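Local coordinates for protein glucokinase (Streptomyces griseus, PDB 3VGL) that probably phosphorylates D-glucose to glucose 6-phosphate with ATP, as a zinc-containing glucokinase of the ROK family, at residues 2-7 against 57-62; 70-75 against 99-104; 187-192 against 208-213; 200-205 against 219-224. One frame throughout, in Å; residues are numbered along the deposited sequence.

How the contacts relate
The four contacts fall into two separate pairs within an actin-like ATPase fold. Contacts 1 and 2 follow one another along the chain, have centres 13 Å apart and share the mixed sheet in which strand 57-64 lies between strands 3-9 and 100-104; probable main-chain bonds, such as Glu103 N to Ile62 O, join them. Contacts 3 and 4 alternate in sequence, have centres 11 Å apart and meet in the helical region built from helices 181-194, 200-204 and 215-223. Centres of the two pairs are 38 to 40 Å apart, with no touch between them. Contact 2 runs into the glucose and sodium site, whereas contact 4 reaches the adenine of the ATP analogue, so one contact of each pair reaches a ligand site.

Contact 1: 2-7 against 57-62; sequences GLTIGV and VEAVGI
Ile5 lays its CG1 against CG1 of Val57, 3.6 Å away, the two side chains crossing at about a right angle. With its first torsion at -77°, Ile5 keeps CG1 beside its backbone N, on the flank where Val57 sits. This is the centre of the mixed sheet of the actin-like ATPase fold, order 3-2-1-4-5, where the parallel strands 3-9 and 57-64 lie side by side with a twist of 33° between the short segments. Ile5, Val7, Val60 and Ile62 share one face; helix 37-52 covers Ile5 and Val7, Leu98 lies on Val60, and CG2 of Val7 reaches CG1 of Val60 at 4.0 Å. Gly6 and Gly61 pair side by side. The main chain is regular here: Ile5 N gives to Ala59 O (2.9 Å), Gly61 N to Ile5 O and Val7 N to Gly61 O. Nearer the start, Leu3 O takes the N-H of Glu58 instead of that of Ala59, which leaves Ala59 N buried without a partner. Toward helix 301-311, Thr4 CG2 touches Ala59 CB at 3.9 Å, while Thr4 OG1 bonds to Ala307 O. At the N-terminal end a water accepts from Gly2 N and donates to Glu58 OE1 at 2.6 Å.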
loop_
_atom_site.group_PDB
_atom_site.type_symbol
_atom_site.label_atom_id
_atom_site.label_comp_id
_atom_site.label_asym_id
_atom_site.label_seq_id
_atom_site.Cartn_x
_atom_site.Cartn_y
_atom_site.Cartn_z
ATOM N N GLY A 2 28.664 -32.875 27.247
ATOM C CA GLY A 2 27.739 -34.043 27.261
ATOM C C GLY A 2 26.581 -33.820 26.317
ATOM O O GLY A 2 26.689 -33.053 25.350
ATOM N N LEU A 3 25.466 -34.484 26.600
ATOM C CA LEU A 3 24.260 -34.352 25.788
ATOM C C LEU A 3 23.261 -33.421 26.445
ATOM O O LEU A 3 23.090 -33.430 27.661
ATOM C CB LEU A 3 23.600 -35.717 25.607
ATOM C CG LEU A 3 24.502 -36.831 25.070
ATOM C CD1 LEU A 3 23.709 -38.112 25.081
ATOM C CD2 LEU A 3 24.967 -36.524 23.678
ATOM N N THR A 4 22.604 -32.612 25.623
ATOM C CA THR A 4 21.480 -31.795 26.076
ATOM C C THR A 4 20.277 -32.111 25.207
ATOM O O THR A 4 20.406 -32.780 24.177
ATOM C CB THR A 4 21.807 -30.295 25.942
ATOM O OG1 THR A 4 22.195 -30.039 24.590
ATOM C CG2 THR A 4 22.948 -29.922 26.884
ATOM N N ILE A 5 19.105 -31.645 25.628
ATOM C CA ILE A 5 17.907 -31.766 24.824
ATOM C C ILE A 5 17.557 -30.395 24.277
ATOM O O ILE A 5 17.640 -29.419 25.000
ATOM C CB ILE A 5 16.713 -32.295 25.677
ATOM C CG1 ILE A 5 16.844 -33.804 25.896
ATOM C CG2 ILE A 5 15.354 -31.940 25.026
ATOM C CD1 ILE A 5 15.986 -34.647 24.961
ATOM N N GLY A 6 17.212 -30.334 22.994
ATOM C CA GLY A 6 16.602 -29.114 22.429
ATOM C C GLY A 6 15.118 -29.360 22.205
ATOM O O GLY A 6 14.724 -30.442 21.763
ATOM N N VAL A 7 14.277 -28.362 22.517
ATOM C CA VAL A 7 12.835 -28.440 22.278
ATOM C C VAL A 7 12.397 -27.200 21.496
ATOM O O VAL A 7 12.545 -26.077 21.992
ATOM C CB VAL A 7 12.008 -28.475 23.606
ATOM C CG1 VAL A 7 10.513 -28.749 23.318
ATOM C CG2 VAL A 7 12.560 -29.520 24.568
ATOM N N VAL A 57 21.117 -36.989 29.874
ATOM C CA VAL A 57 20.878 -35.593 29.461
ATOM C C VAL A 57 21.172 -34.594 30.588
ATOM O O VAL A 57 20.688 -34.758 31.712
ATOM C CB VAL A 57 19.418 -35.420 28.961
ATOM C CG1 VAL A 57 19.077 -33.950 28.716
ATOM C CG2 VAL A 57 19.182 -36.250 27.704
ATOM N N GLU A 58 21.917 -33.539 30.252
ATOM C CA GLU A 58 22.471 -32.577 31.210
ATOM C C GLU A 58 21.659 -31.280 31.358
ATOM O O GLU A 58 21.665 -30.640 32.418
ATOM C CB GLU A 58 23.878 -32.215 30.755
ATOM C CG GLU A 58 24.795 -31.692 31.832
ATOM C CD GLU A 58 26.210 -32.232 31.675
ATOM O OE1 GLU A 58 26.801 -32.055 30.587
ATOM O OE2 GLU A 58 26.732 -32.836 32.636
ATOM N N ALA A 59 20.977 -30.881 30.286
ATOM C CA ALA A 59 20.229 -29.626 30.289
ATOM C C ALA A 59 19.176 -29.656 29.203
ATOM O O ALA A 59 19.244 -30.488 28.306
ATOM C CB ALA A 59 21.174 -28.442 30.052
ATOM N N VAL A 60 18.245 -28.707 29.268
ATOM C CA VAL A 60 17.176 -28.549 28.265
ATOM C C VAL A 60 17.233 -27.125 27.712
ATOM O O VAL A 60 17.221 -26.160 28.475
ATOM C CB VAL A 60 15.760 -28.834 28.864
ATOM C CG1 VAL A 60 14.655 -28.592 27.839
ATOM C CG2 VAL A 60 15.648 -30.277 29.400
ATOM N N GLY A 61 17.318 -27.000 26.389
ATOM C CA GLY A 61 17.163 -25.690 25.735
ATOM C C GLY A 61 15.835 -25.662 25.012
ATOM O O GLY A 61 15.518 -26.571 24.252
ATOM N N ILE A 62 15.075 -24.585 25.212
ATOM C CA ILE A 62 13.792 -24.406 24.572
ATOM C C ILE A 62 13.941 -23.279 23.563
ATOM O O ILE A 62 14.431 -22.200 23.921
ATOM C CB ILE A 62 12.730 -24.017 25.622
ATOM C CG1 ILE A 62 12.392 -25.224 26.503
ATOM C CG2 ILE A 62 11.475 -23.455 24.929
ATOM C CD1 ILE A 62 11.546 -24.880 27.733
HETATM O O HOH W 1 26.852 -30.939 28.225
#

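Contact 2: 70-75 against 99-104; sequences DKRATV and PVVVEN. With NA (sodium ion), chain C; BGC (beta-D-glucopyranose), chain D.
Arg72 and Glu103 run side by side, pointing the same way, with Arg72 CD 3.4 Å from Glu103 OE2 and the guanidinium and carboxylate planes 29° apart. Glu103 is bent at chi2 (-90°), which turns its CD back beside Arg72 CD. The charges attract without a direct bond: Arg72 NE is 4.3 Å from Glu103 OE2, which lies well out of the guanidinium plane. A water closes the link, sitting in plane at the guanidinium edge, where it accepts from Arg72 NH1 and donates to Glu103 OE2 at 2.6 Å. On the main chain, Val102 N bonds to Arg72 O (3.0 Å), approaching from 49° above the carbonyl plane, and Val101 CG2 packs on Arg72 CB. In the next shell Asp69 OD1 accepts from Ala73 N and Thr74 N, holding loop 70-75, while Arg146 forms a salt bridge with Glu103 OE1 and stands close to the Arg72 guanidinium. An alanine at Glu103 would probably leave Arg146 without its mate, Arg72 without its water-bridged partner, and the two guanidiniums close together with less to offset their charge. One residue on, Asn104 turns its amide to the active site: OD1 binds sodium at 2.4 Å, with Asn107, Gly136 and waters, and ND2 donates to glucose O4 at 3.2 Å. Two nearby positive groups are likely to favour a charged Glu103 carboxylate, beside the residue that joins metal and sugar.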
loop_
_atom_site.group_PDB
_atom_site.type_symbol
_atom_site.label_atom_id
_atom_site.label_comp_id
_atom_site.label_asym_id
_atom_site.label_seq_id
_atom_site.Cartn_x
_atom_site.Cartn_y
_atom_site.Cartn_z
ATOM N N ASP A 70 15.433 -10.737 27.949
ATOM C CA ASP A 70 16.906 -10.718 27.918
ATOM C C ASP A 70 17.541 -11.711 28.901
ATOM O O ASP A 70 18.701 -12.103 28.744
ATOM C CB ASP A 70 17.432 -9.300 28.185
ATOM C CG ASP A 70 16.934 -8.732 29.500
ATOM O OD1 ASP A 70 15.700 -8.607 29.670
ATOM O OD2 ASP A 70 17.778 -8.418 30.368
ATOM N N LYS A 71 16.767 -12.102 29.905
ATOM C CA LYS A 71 17.186 -13.121 30.874
ATOM C C LYS A 71 16.986 -14.556 30.362
ATOM O O LYS A 71 17.333 -15.519 31.048
ATOM C CB LYS A 71 16.457 -12.933 32.210
ATOM C CG LYS A 71 16.731 -11.587 32.877
ATOM C CD LYS A 71 16.631 -11.658 34.394
ATOM C CE LYS A 71 17.997 -11.967 35.027
ATOM N NZ LYS A 71 17.959 -12.033 36.513
ATOM N N ARG A 72 16.424 -14.702 29.161
ATOM C CA ARG A 72 16.270 -16.026 28.536
ATOM C C ARG A 72 15.479 -16.999 29.420
ATOM O O ARG A 72 15.885 -18.155 29.637
ATOM C CB ARG A 72 17.634 -16.598 28.104
ATOM C CG ARG A 72 18.337 -15.737 27.040
ATOM C CD ARG A 72 19.826 -16.004 27.007
ATOM N NE ARG A 72 20.587 -14.761 26.910
ATOM C CZ ARG A 72 21.917 -14.702 26.887
ATOM N NH1 ARG A 72 22.636 -15.817 26.934
ATOM N NH2 ARG A 72 22.529 -13.524 26.807
ATOM N N ALA A 73 14.350 -16.516 29.932
ATOM C CA ALA A 73 13.551 -17.278 30.891
ATOM C C ALA A 73 12.039 -17.195 30.692
ATOM O O ALA A 73 11.294 -18.072 31.141
ATOM C CB ALA A 73 13.908 -16.852 32.315
ATOM N N THR A 74 11.592 -16.136 30.024
ATOM C CA THR A 74 10.184 -15.806 29.959
ATOM C C THR A 74 9.784 -15.456 28.536
ATOM O O THR A 74 10.490 -14.716 27.855
ATOM C CB THR A 74 9.906 -14.596 30.859
ATOM O OG1 THR A 74 10.194 -14.966 32.213
ATOM C CG2 THR A 74 8.464 -14.123 30.768
ATOM N N VAL A 75 8.662 -16.016 28.096
ATOM C CA VAL A 75 8.053 -15.590 26.826
ATOM C C VAL A 75 7.150 -14.384 27.117
ATOM O O VAL A 75 6.064 -14.542 27.664
ATOM C CB VAL A 75 7.277 -16.742 26.127
ATOM C CG1 VAL A 75 6.779 -16.267 24.736
ATOM C CG2 VAL A 75 8.175 -18.000 25.946
ATOM N N PRO A 99 18.439 -28.050 34.437
ATOM C CA PRO A 99 18.552 -26.637 34.073
ATOM C C PRO A 99 17.949 -26.395 32.692
ATOM O O PRO A 99 18.093 -27.234 31.794
ATOM C CB PRO A 99 20.062 -26.391 34.025
ATOM C CG PRO A 99 20.675 -27.502 34.779
ATOM C CD PRO A 99 19.759 -28.678 34.614
ATOM N N VAL A 100 17.289 -25.252 32.543
ATOM C CA VAL A 100 16.610 -24.871 31.293
ATOM C C VAL A 100 17.031 -23.458 30.904
ATOM O O VAL A 100 17.192 -22.584 31.758
ATOM C CB VAL A 100 15.055 -24.940 31.458
ATOM C CG1 VAL A 100 14.303 -24.412 30.199
ATOM C CG2 VAL A 100 14.604 -26.363 31.834
ATOM N N VAL A 101 17.246 -23.248 29.607
ATOM C CA VAL A 101 17.416 -21.908 29.058
ATOM C C VAL A 101 16.300 -21.767 28.044
ATOM O O VAL A 101 15.983 -22.735 27.372
ATOM C CB VAL A 101 18.790 -21.710 28.396
ATOM C CG1 VAL A 101 18.989 -22.656 27.225
ATOM C CG2 VAL A 101 18.977 -20.263 27.943
ATOM N N VAL A 102 15.691 -20.590 27.975
ATOM C CA VAL A 102 14.642 -20.332 26.990
ATOM C C VAL A 102 15.158 -19.295 26.002
ATOM O O VAL A 102 15.580 -18.212 26.398
ATOM C CB VAL A 102 13.326 -19.839 27.652
ATOM C CG1 VAL A 102 12.299 -19.417 26.605
ATOM C CG2 VAL A 102 12.755 -20.926 28.549
ATOM N N GLU A 103 15.157 -19.639 24.718
ATOM C CA GLU A 103 15.589 -18.698 23.681
ATOM C C GLU A 103 14.436 -18.559 22.693
ATOM O O GLU A 103 13.603 -19.441 22.569
ATOM C CB GLU A 103 16.836 -19.233 22.949
ATOM C CG GLU A 103 18.073 -19.395 23.842
ATOM C CD GLU A 103 18.975 -18.166 23.919
ATOM O OE1 GLU A 103 18.601 -17.075 23.430
ATOM O OE2 GLU A 103 20.081 -18.304 24.494
ATOM N N ASN A 104 14.388 -17.461 21.952
ATOM C CA ASN A 104 13.452 -17.405 20.831
ATOM C C ASN A 104 13.812 -18.484 19.808
ATOM O O ASN A 104 14.996 -18.757 19.564
ATOM C CB ASN A 104 13.474 -16.000 20.223
ATOM C CG ASN A 104 12.794 -15.947 18.878
ATOM O OD1 ASN A 104 13.460 -16.083 17.842
ATOM N ND2 ASN A 104 11.476 -15.768 18.873
HETATM NA NA NA C . 14.123 -14.107 16.749
HETATM C C2 BGC D . 6.902 -14.757 16.530
HETATM C C3 BGC D . 8.405 -15.007 16.634
HETATM C C4 BGC D . 8.775 -16.410 16.150
HETATM C C5 BGC D . 8.167 -16.605 14.772
HETATM C C6 BGC D . 8.452 -18.000 14.208
HETATM C C1 BGC D . 6.461 -15.044 15.099
HETATM O O1 BGC D . 5.071 -14.928 14.968
HETATM O O2 BGC D . 6.679 -13.358 16.794
HETATM O O3 BGC D . 8.840 -14.839 17.947
HETATM O O4 BGC D . 10.183 -16.513 16.049
HETATM O O5 BGC D . 6.762 -16.405 14.792
HETATM O O6 BGC D . 7.925 -19.007 15.056
HETATM O O HOH W 2 21.791 -18.769 26.431
HETATM O O HOH W 3 13.073 -12.768 18.515
HETATM O O HOH W 4 11.924 -14.264 15.743
#

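Contact 3: 187-192 against 208-213; sequences YAKQRA and GSVDGI
A type I beta turn from Val210 to Ile213, in the loop between helices 200-204 and 215-223, docks on the flank of helix 181-194 through its two apolar ends. Ile213 puts its CD1 on Ala192 CB at 3.6 Å, while its CG2 branch faces Ala188 CB, one helical turn earlier. Val210 comes in beside it: CG1 rests on Lys189 CB at 3.7 Å and close to the carbonyl O of Lys189, and CG2 faces Ala192. Lys189 then reaches out over the turn. Its first torsion of -70° sets CG beside the backbone N, and from there the chain is fully extended, with CE 3.4 Å from both Val210 O and Ile213 O. At its tip NZ makes a weak hydrogen bond to Asp211 O (3.4 Å); the Asp211 carboxylate stays farther off, OD2 being 5.0 Å from NZ. An alanine in place of Lys189 would probably leave Asp211 O without this donor and uncover the flank of Ile213 that the methylenes lie against, although the CB contact with Val210 would remain. Ile213 N bonds to Val210 O within the turn, and from just before it Ser209 OG accepts a weak bond from Gly212 N. On another side of the helix, Arg191 NH1 bonds to Tyr187 O, and its NE forms a salt bridge with Asp231. Helix 227-251 touches Tyr187, Ala188 and Arg191, helix 215-223 packs through Ile218 on both Ala188 and Ile213, and Gln190 touches Gln172 of the second subunit.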
loop_
_atom_site.group_PDB
_atom_site.type_symbol
_atom_site.label_atom_id
_atom_site.label_comp_id
_atom_site.label_asym_id
_atom_site.label_seq_id
_atom_site.Cartn_x
_atom_site.Cartn_y
_atom_site.Cartn_z
ATOM N N TYR A 187 -2.098 -18.677 -0.175
ATOM C CA TYR A 187 -1.929 -18.389 -1.591
ATOM C C TYR A 187 -2.446 -19.535 -2.424
ATOM O O TYR A 187 -3.101 -19.322 -3.447
ATOM C CB TYR A 187 -0.461 -18.135 -1.943
ATOM C CG TYR A 187 0.094 -16.893 -1.263
ATOM C CD1 TYR A 187 -0.712 -15.763 -1.054
ATOM C CD2 TYR A 187 1.416 -16.857 -0.838
ATOM C CE1 TYR A 187 -0.201 -14.626 -0.442
ATOM C CE2 TYR A 187 1.936 -15.721 -0.212
ATOM C CZ TYR A 187 1.127 -14.613 -0.029
ATOM O OH TYR A 187 1.646 -13.517 0.596
ATOM N N ALA A 188 -2.149 -20.755 -1.988
ATOM C CA ALA A 188 -2.588 -21.932 -2.745
ATOM C C ALA A 188 -4.087 -22.129 -2.685
ATOM O O ALA A 188 -4.693 -22.520 -3.685
ATOM C CB ALA A 188 -1.873 -23.153 -2.268
ATOM N N LYS A 189 -4.687 -21.879 -1.523
ATOM C CA LYS A 189 -6.140 -22.003 -1.410
ATOM C C LYS A 189 -6.870 -20.952 -2.241
ATOM O O LYS A 189 -7.888 -21.265 -2.861
ATOM C CB LYS A 189 -6.604 -21.979 0.048
ATOM C CG LYS A 189 -6.216 -23.239 0.822
ATOM C CD LYS A 189 -6.704 -23.212 2.264
ATOM C CE LYS A 189 -6.393 -24.545 2.946
ATOM N NZ LYS A 189 -6.897 -24.625 4.346
ATOM N N GLN A 190 -6.356 -19.718 -2.247
ATOM C CA GLN A 190 -6.871 -18.656 -3.126
ATOM C C GLN A 190 -6.850 -19.106 -4.588
ATOM O O GLN A 190 -7.845 -18.959 -5.307
ATOM C CB GLN A 190 -6.044 -17.364 -3.006
ATOM C CG GLN A 190 -6.274 -16.504 -1.757
ATOM C CD GLN A 190 -5.410 -15.212 -1.718
ATOM O OE1 GLN A 190 -4.386 -15.084 -2.412
ATOM N NE2 GLN A 190 -5.819 -14.264 -0.876
ATOM N N ARG A 191 -5.720 -19.660 -5.017
ATOM C CA ARG A 191 -5.509 -19.991 -6.422
ATOM C C ARG A 191 -6.254 -21.250 -6.828
ATOM O O ARG A 191 -6.775 -21.334 -7.951
ATOM C CB ARG A 191 -4.016 -20.082 -6.744
ATOM C CG ARG A 191 -3.350 -18.708 -6.765
ATOM C CD ARG A 191 -1.862 -18.739 -6.447
ATOM N NE ARG A 191 -1.275 -17.382 -6.461
ATOM C CZ ARG A 191 -1.538 -16.447 -5.546
ATOM N NH1 ARG A 191 -2.365 -16.691 -4.538
ATOM N NH2 ARG A 191 -0.986 -15.236 -5.643
ATOM N N ALA A 192 -6.316 -22.225 -5.925
ATOM C CA ALA A 192 -7.065 -23.458 -6.210
ATOM C C ALA A 192 -8.570 -23.193 -6.249
ATOM O O ALA A 192 -9.302 -23.833 -7.027
ATOM C CB ALA A 192 -6.733 -24.547 -5.200
ATOM N N GLY A 208 -9.212 -33.647 -2.017
ATOM C CA GLY A 208 -9.859 -33.165 -3.238
ATOM C C GLY A 208 -10.502 -31.797 -3.100
ATOM O O GLY A 208 -10.930 -31.207 -4.095
ATOM N N SER A 209 -10.570 -31.296 -1.868
ATOM C CA SER A 209 -11.167 -29.994 -1.578
ATOM C C SER A 209 -10.096 -28.929 -1.327
ATOM O O SER A 209 -8.955 -29.251 -0.972
ATOM C CB SER A 209 -12.092 -30.085 -0.362
ATOM O OG SER A 209 -11.354 -30.215 0.845
ATOM N N VAL A 210 -10.481 -27.668 -1.517
ATOM C CA VAL A 210 -9.610 -26.524 -1.211
ATOM C C VAL A 210 -9.237 -26.517 0.274
ATOM O O VAL A 210 -8.072 -26.315 0.627
ATOM C CB VAL A 210 -10.280 -25.185 -1.612
ATOM C CG1 VAL A 210 -9.493 -23.982 -1.076
ATOM C CG2 VAL A 210 -10.403 -25.093 -3.128
ATOM N N ASP A 211 -10.230 -26.764 1.130
ATOM C CA ASP A 211 -10.041 -26.751 2.579
ATOM C C ASP A 211 -9.034 -27.799 3.045
ATOM O O ASP A 211 -8.406 -27.638 4.102
ATOM C CB ASP A 211 -11.373 -26.993 3.281
ATOM C CG ASP A 211 -11.526 -26.156 4.528
ATOM O OD1 ASP A 211 -11.280 -26.686 5.636
ATOM O OD2 ASP A 211 -11.877 -24.960 4.393
ATOM N N GLY A 212 -8.887 -28.864 2.258
ATOM C CA GLY A 212 -7.967 -29.963 2.572
ATOM C C GLY A 212 -6.530 -29.760 2.107
ATOM O O GLY A 212 -5.683 -30.636 2.302
ATOM N N ILE A 213 -6.242 -28.613 1.494
ATOM C CA ILE A 213 -4.871 -28.314 1.052
ATOM C C ILE A 213 -3.966 -28.073 2.260
ATOM O O ILE A 213 -4.273 -27.222 3.094
ATOM C CB ILE A 213 -4.811 -27.071 0.122
ATOM C CG1 ILE A 213 -5.512 -27.354 -1.213
ATOM C CG2 ILE A 213 -3.349 -26.633 -0.124
ATOM C CD1 ILE A 213 -5.829 -26.076 -2.036
#

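Contact 4: 200-205 against 219-224; sequences AVLLGL and SEAARQ. With ANP (phosphoaminophosphonic acid-adenylate ester), chain E.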
loop_
_atom_site.group_PDB
_atom_site.type_symbol
_atom_site.label_atom_id
_atom_site.label_comp_id
_atom_site.label_asym_id
_atom_site.label_seq_id
_atom_site.Cartn_x
_atom_site.Cartn_y
_atom_site.Cartn_z
ATOM N N ALA A 200 -5.283 -29.679 -10.189
ATOM C CA ALA A 200 -5.678 -31.090 -10.119
ATOM C C ALA A 200 -4.737 -31.964 -9.282
ATOM O O ALA A 200 -5.194 -32.717 -8.409
ATOM C CB ALA A 200 -5.853 -31.672 -11.523
ATOM N N VAL A 201 -3.434 -31.855 -9.549
ATOM C CA VAL A 201 -2.419 -32.590 -8.791
ATOM C C VAL A 201 -2.434 -32.197 -7.307
ATOM O O VAL A 201 -2.438 -33.059 -6.424
ATOM C CB VAL A 201 -1.005 -32.416 -9.413
ATOM C CG1 VAL A 201 0.085 -32.947 -8.479
ATOM C CG2 VAL A 201 -0.929 -33.106 -10.770
ATOM N N LEU A 202 -2.464 -30.892 -7.033
ATOM C CA LEU A 202 -2.492 -30.414 -5.655
ATOM C C LEU A 202 -3.682 -30.957 -4.878
ATOM O O LEU A 202 -3.517 -31.492 -3.781
ATOM C CB LEU A 202 -2.475 -28.875 -5.617
ATOM C CG LEU A 202 -2.663 -28.144 -4.283
ATOM C CD1 LEU A 202 -1.581 -28.539 -3.315
ATOM C CD2 LEU A 202 -2.657 -26.643 -4.516
ATOM N N LEU A 203 -4.876 -30.818 -5.446
ATOM C CA LEU A 203 -6.096 -31.292 -4.793
ATOM C C LEU A 203 -6.098 -32.813 -4.613
ATOM O O LEU A 203 -6.559 -33.316 -3.585
ATOM C CB LEU A 203 -7.344 -30.816 -5.551
ATOM C CG LEU A 203 -7.524 -29.291 -5.645
ATOM C CD1 LEU A 203 -8.403 -28.928 -6.836
ATOM C CD2 LEU A 203 -8.089 -28.704 -4.355
ATOM N N GLY A 204 -5.544 -33.528 -5.590
ATOM C CA GLY A 204 -5.414 -34.990 -5.523
ATOM C C GLY A 204 -4.531 -35.502 -4.392
ATOM O O GLY A 204 -4.681 -36.637 -3.955
ATOM N N LEU A 205 -3.611 -34.667 -3.908
ATOM C CA LEU A 205 -2.730 -35.052 -2.804
ATOM C C LEU A 205 -3.422 -34.917 -1.451
ATOM O O LEU A 205 -2.931 -35.430 -0.442
ATOM C CB LEU A 205 -1.439 -34.208 -2.820
ATOM C CG LEU A 205 -0.495 -34.428 -4.012
ATOM C CD1 LEU A 205 0.557 -33.328 -4.085
ATOM C CD2 LEU A 205 0.167 -35.807 -3.978
ATOM N N SER A 219 4.114 -28.262 -1.675
ATOM C CA SER A 219 5.503 -28.550 -2.017
ATOM C C SER A 219 5.601 -29.724 -2.996
ATOM O O SER A 219 6.201 -29.589 -4.068
ATOM C CB SER A 219 6.306 -28.852 -0.754
ATOM O OG SER A 219 6.475 -27.659 0.014
ATOM N N GLU A 220 4.983 -30.846 -2.639
ATOM C CA GLU A 220 4.996 -32.026 -3.504
ATOM C C GLU A 220 4.372 -31.729 -4.871
ATOM O O GLU A 220 4.929 -32.106 -5.909
ATOM C CB GLU A 220 4.310 -33.224 -2.820
ATOM C CG GLU A 220 4.374 -34.556 -3.612
ATOM C CD GLU A 220 5.750 -34.861 -4.219
ATOM O OE1 GLU A 220 6.793 -34.521 -3.614
ATOM O OE2 GLU A 220 5.793 -35.462 -5.318
ATOM N N ALA A 221 3.221 -31.059 -4.870
ATOM C CA ALA A 221 2.564 -30.676 -6.117
ATOM C C ALA A 221 3.433 -29.769 -6.990
ATOM O O ALA A 221 3.515 -29.965 -8.198
ATOM C CB ALA A 221 1.206 -30.039 -5.844
ATOM N N ALA A 222 4.098 -28.780 -6.382
ATOM C CA ALA A 222 5.017 -27.925 -7.138
ATOM C C ALA A 222 6.170 -28.714 -7.776
ATOM O O ALA A 222 6.554 -28.437 -8.913
ATOM C CB ALA A 222 5.547 -26.756 -6.262
ATOM N N ARG A 223 6.706 -29.703 -7.060
ATOM C CA ARG A 223 7.754 -30.566 -7.623
ATOM C C ARG A 223 7.255 -31.263 -8.874
ATOM O O ARG A 223 8.020 -31.482 -9.817
ATOM C CB ARG A 223 8.197 -31.640 -6.636
ATOM C CG ARG A 223 9.088 -31.138 -5.565
ATOM C CD ARG A 223 9.740 -32.250 -4.755
ATOM N NE ARG A 223 10.251 -31.624 -3.541
ATOM C CZ ARG A 223 11.372 -30.909 -3.480
ATOM N NH1 ARG A 223 12.134 -30.750 -4.557
ATOM N NH2 ARG A 223 11.715 -30.325 -2.328
ATOM N N GLN A 224 5.974 -31.629 -8.862
ATOM C CA GLN A 224 5.355 -32.330 -9.992
ATOM C C GLN A 224 4.854 -31.359 -11.064
ATOM O O GLN A 224 4.296 -31.779 -12.081
ATOM C CB GLN A 224 4.212 -33.224 -9.502
ATOM C CG GLN A 224 4.668 -34.431 -8.686
ATOM C CD GLN A 224 3.513 -35.252 -8.128
ATOM O OE1 GLN A 224 3.576 -35.741 -6.997
ATOM N NE2 GLN A 224 2.452 -35.403 -8.912
HETATM P PB ANP E . 6.048 -24.441 13.461
HETATM O O1B ANP E . 5.734 -23.017 12.992
HETATM O O2B ANP E . 5.065 -25.044 14.422
HETATM N N3B ANP E . 7.593 -24.463 14.203
HETATM P PA ANP E . 6.621 -25.287 10.723
HETATM O O1A ANP E . 6.579 -26.681 10.092
HETATM O O2A ANP E . 7.907 -24.520 10.764
HETATM O O3A ANP E . 5.982 -25.429 12.199
HETATM O "O5'" ANP E . 5.535 -24.339 10.007
HETATM C "C5'" ANP E . 4.177 -24.751 9.821
HETATM C "C4'" ANP E . 3.599 -24.036 8.618
HETATM O "O4'" ANP E . 4.453 -24.217 7.480
HETATM C "C3'" ANP E . 2.260 -24.628 8.254
HETATM O "O3'" ANP E . 1.516 -23.605 7.587
HETATM C "C2'" ANP E . 2.661 -25.697 7.270
HETATM O "O2'" ANP E . 1.607 -26.029 6.384
HETATM C "C1'" ANP E . 3.842 -25.086 6.529
HETATM N N9 ANP E . 4.858 -26.103 6.203
HETATM C C8 ANP E . 5.620 -26.813 7.054
HETATM N N7 ANP E . 6.455 -27.655 6.366
HETATM C C5 ANP E . 6.217 -27.435 5.062
HETATM C C6 ANP E . 6.714 -27.974 3.763
HETATM N N6 ANP E . 7.681 -28.927 3.726
HETATM N N1 ANP E . 6.191 -27.450 2.634
HETATM C C2 ANP E . 5.225 -26.500 2.614
HETATM N N3 ANP E . 4.722 -25.980 3.758
HETATM C C4 ANP E . 5.173 -26.413 4.952
#
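Ala221 CB fits against the helix 200-204 backbone, 3.7 Å from Leu202 CA, and this is the tight part of the contact. Leu202 CB lies 3.9 Å from the same methyl, and Leu205 closes in from the next turn with CD1 3.8 Å from it. Leu205 has CG beside its own backbone N (chi1 -67°), and its CD1 also comes 3.6 Å from Ala221 N. With just a methyl between them, the CA atoms of Leu202 and Ala221 come within 5.1 Å. The buried Leu202 goes on to touch Ile218 and Val228, while its backbone N is held by Asp226 OD1. Toward solvent the fit is slacker. Val201 CG1 stands 4.1 Å from Ala221 CB, with the exposed Gln224 beside it, and Glu220 offers just its CB and CG, each 4.0 Å from Leu205 CD1. Ser219 faces away from helix 200-204. Its OG donates to N1 of the adenine of the bound ATP analogue at 2.6 Å, and Glu265 and Phe233 lie against it. The arrangement belongs to the adenine end of the nucleotide pocket in this actin-like ATPase fold, helix 215-223 packing on a short helix with one face and donating one hydrogen bond to the base from another.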